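Local coordinates for protein DNA polymerase (Bacillus phage phi29, PDB 2PY5) that replicates the phage genome from a protein primer, combining processive strand-displacing DNA synthesis with 3'-5' exonuclease proofreading, at residues K209-L214 / P424-M429. The protein carries 2 engineered substitutions. Sequence-based numbering, arbitrary orientation.
With EDO (1,2-ethanediol), chain M.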
# COMPACT_ATOMS: atom_id res chain seq x y z
N LYS F 209 -24.81 10.64 9.28
CA LYS F 209 -26.03 10.84 8.50
C LYS F 209 -25.83 10.35 7.08
O LYS F 209 -26.69 9.65 6.52
CB LYS F 209 -26.42 12.31 8.51
CG LYS F 209 -27.77 12.62 7.89
CD LYS F 209 -28.19 14.04 8.21
CE LYS F 209 -29.60 14.35 7.73
NZ LYS F 209 -30.09 15.64 8.31
N VAL F 210 -24.69 10.71 6.48
CA VAL F 210 -24.45 10.42 5.06
C VAL F 210 -23.77 9.07 4.81
O VAL F 210 -23.89 8.53 3.70
CB VAL F 210 -23.70 11.55 4.32
CG1 VAL F 210 -24.41 12.90 4.57
CG2 VAL F 210 -22.26 11.60 4.68
N PHE F 211 -23.07 8.53 5.80
CA PHE F 211 -22.43 7.20 5.66
C PHE F 211 -22.97 6.25 6.73
O PHE F 211 -22.24 5.89 7.68
CB PHE F 211 -20.91 7.32 5.72
CG PHE F 211 -20.34 8.27 4.72
CD1 PHE F 211 -19.54 9.33 5.12
CD2 PHE F 211 -20.61 8.11 3.36
CE1 PHE F 211 -19.01 10.21 4.18
CE2 PHE F 211 -20.07 8.96 2.41
CZ PHE F 211 -19.27 10.01 2.81
N PRO F 212 -24.23 5.83 6.58
CA PRO F 212 -24.85 4.95 7.53
C PRO F 212 -24.21 3.57 7.50
O PRO F 212 -23.61 3.16 6.47
CB PRO F 212 -26.30 4.88 7.05
CG PRO F 212 -26.22 5.11 5.61
CD PRO F 212 -25.14 6.13 5.46
N THR F 213 -24.31 2.86 8.61
CA THR F 213 -23.72 1.54 8.73
C THR F 213 -24.59 0.55 7.98
O THR F 213 -25.78 0.42 8.29
CB THR F 213 -23.64 1.11 10.19
OG1 THR F 213 -22.96 2.11 10.94
CG2 THR F 213 -22.91 -0.23 10.31
N LEU F 214 -24.02 -0.12 6.98
CA LEU F 214 -24.74 -1.13 6.25
C LEU F 214 -24.68 -2.46 6.99
O LEU F 214 -23.73 -2.76 7.73
CB LEU F 214 -24.19 -1.30 4.83
CG LEU F 214 -24.23 -0.07 3.89
CD1 LEU F 214 -24.10 -0.61 2.45
CD2 LEU F 214 -25.46 0.80 4.05
N PRO F 424 -18.93 -1.93 9.21
CA PRO F 424 -18.36 -1.35 8.01
C PRO F 424 -18.23 0.17 8.16
O PRO F 424 -18.82 0.77 9.05
CB PRO F 424 -19.40 -1.65 6.92
CG PRO F 424 -20.37 -2.52 7.48
CD PRO F 424 -20.22 -2.60 8.95
N VAL F 425 -17.43 0.76 7.28
CA VAL F 425 -17.27 2.19 7.20
C VAL F 425 -18.30 2.62 6.15
O VAL F 425 -19.45 2.89 6.51
CB VAL F 425 -15.80 2.61 6.88
CG1 VAL F 425 -15.71 4.11 6.78
CG2 VAL F 425 -14.81 2.05 7.94
N TYR F 426 -17.94 2.66 4.87
CA TYR F 426 -18.95 2.91 3.80
C TYR F 426 -18.39 2.43 2.48
O TYR F 426 -17.86 3.17 1.67
CB TYR F 426 -19.41 4.38 3.76
CG TYR F 426 -20.65 4.54 2.92
CD1 TYR F 426 -21.91 4.15 3.39
CD2 TYR F 426 -20.59 5.06 1.63
CE1 TYR F 426 -23.05 4.27 2.59
CE2 TYR F 426 -21.73 5.16 0.84
CZ TYR F 426 -22.95 4.75 1.34
OH TYR F 426 -24.08 4.86 0.54
N THR F 427 -18.50 1.12 2.30
CA THR F 427 -17.86 0.44 1.17
C THR F 427 -18.29 0.97 -0.21
O THR F 427 -17.46 1.01 -1.12
CB THR F 427 -18.03 -1.08 1.30
OG1 THR F 427 -17.58 -1.49 2.61
CG2 THR F 427 -17.24 -1.84 0.22
N PRO F 428 -19.57 1.42 -0.39
CA PRO F 428 -19.90 1.94 -1.72
C PRO F 428 -18.96 3.08 -2.17
O PRO F 428 -18.69 3.23 -3.34
CB PRO F 428 -21.32 2.47 -1.53
CG PRO F 428 -21.87 1.62 -0.44
CD PRO F 428 -20.75 1.42 0.50
N MET F 429 -18.50 3.90 -1.22
CA MET F 429 -17.63 5.01 -1.58
C MET F 429 -16.32 4.50 -2.16
O MET F 429 -15.82 5.04 -3.15
CB MET F 429 -17.39 5.91 -0.35
CG MET F 429 -16.59 7.14 -0.57
SD MET F 429 -17.31 8.24 -1.79
CE MET F 429 -18.48 9.28 -0.93
C1 EDO M . -23.90 5.82 11.86
O1 EDO M . -24.95 6.40 11.06
C2 EDO M . -22.82 5.20 10.97
O2 EDO M . -21.95 6.17 10.39
O HOH W 1 -20.16 4.40 8.53
O HOH W 2 -21.60 1.27 5.94
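Tyr426 reaches from the loop ahead of helix 427-447 to the turn that ends helix 204-210, and its ring is gripped on both faces. Over the centre of one face lies Pro428 CD; on the opposite face, offset toward the rim, sits Phe211 CD2, 3.5 Å from Tyr426 CD2. The two aromatic side chains cross at about a right angle, yet their planes meet at 46°, an oblique pairing that is neither a stack nor an edge-to-face contact. Tyr426 CB points toward 209-214, and chi1 of -166° sets CG anti to the backbone N; Pro212 CD approaches Tyr426 CE1 at 4.0 Å and Pro212 O lies at the ring edge. A tyrosine suits this place because its flat ring packs between Pro428 and Phe211, while OH hydrogen-bonds Gly266 O. Phe211, purely apolar, takes Val210 CG2 over the centre of one face and receives Met429 CE at its edge, 3.7 Å from Phe211 CE2. Met429 is bent at chi2 and chi3 (59° and 87°), the second bend placing CE; an unbranched thioether chain can take such a shape. Beyond the segments, Phe207 and Phe393 make edge-to-face contacts with Phe211. At the other end, Thr213 CG2 packs on Pro424 CD (3.8 Å), and Pro424 CG lies 3.4 Å from Leu214 O.

No direct hydrogen bond joins the segments; two waters do. Both donate to Val425 O, one also to Phe211 O (2.7 Å), the other to Pro212 O while accepting from Leu214 N (3.0 Å). O2 of a 1,2-ethanediol, probably from the crystallisation liquor, also donates to Phe211 O and bonds the first water. The region linking exonuclease and polymerisation functions thus meets the polymerisation region through apolar side-chain packing and water-bridged backbone groups.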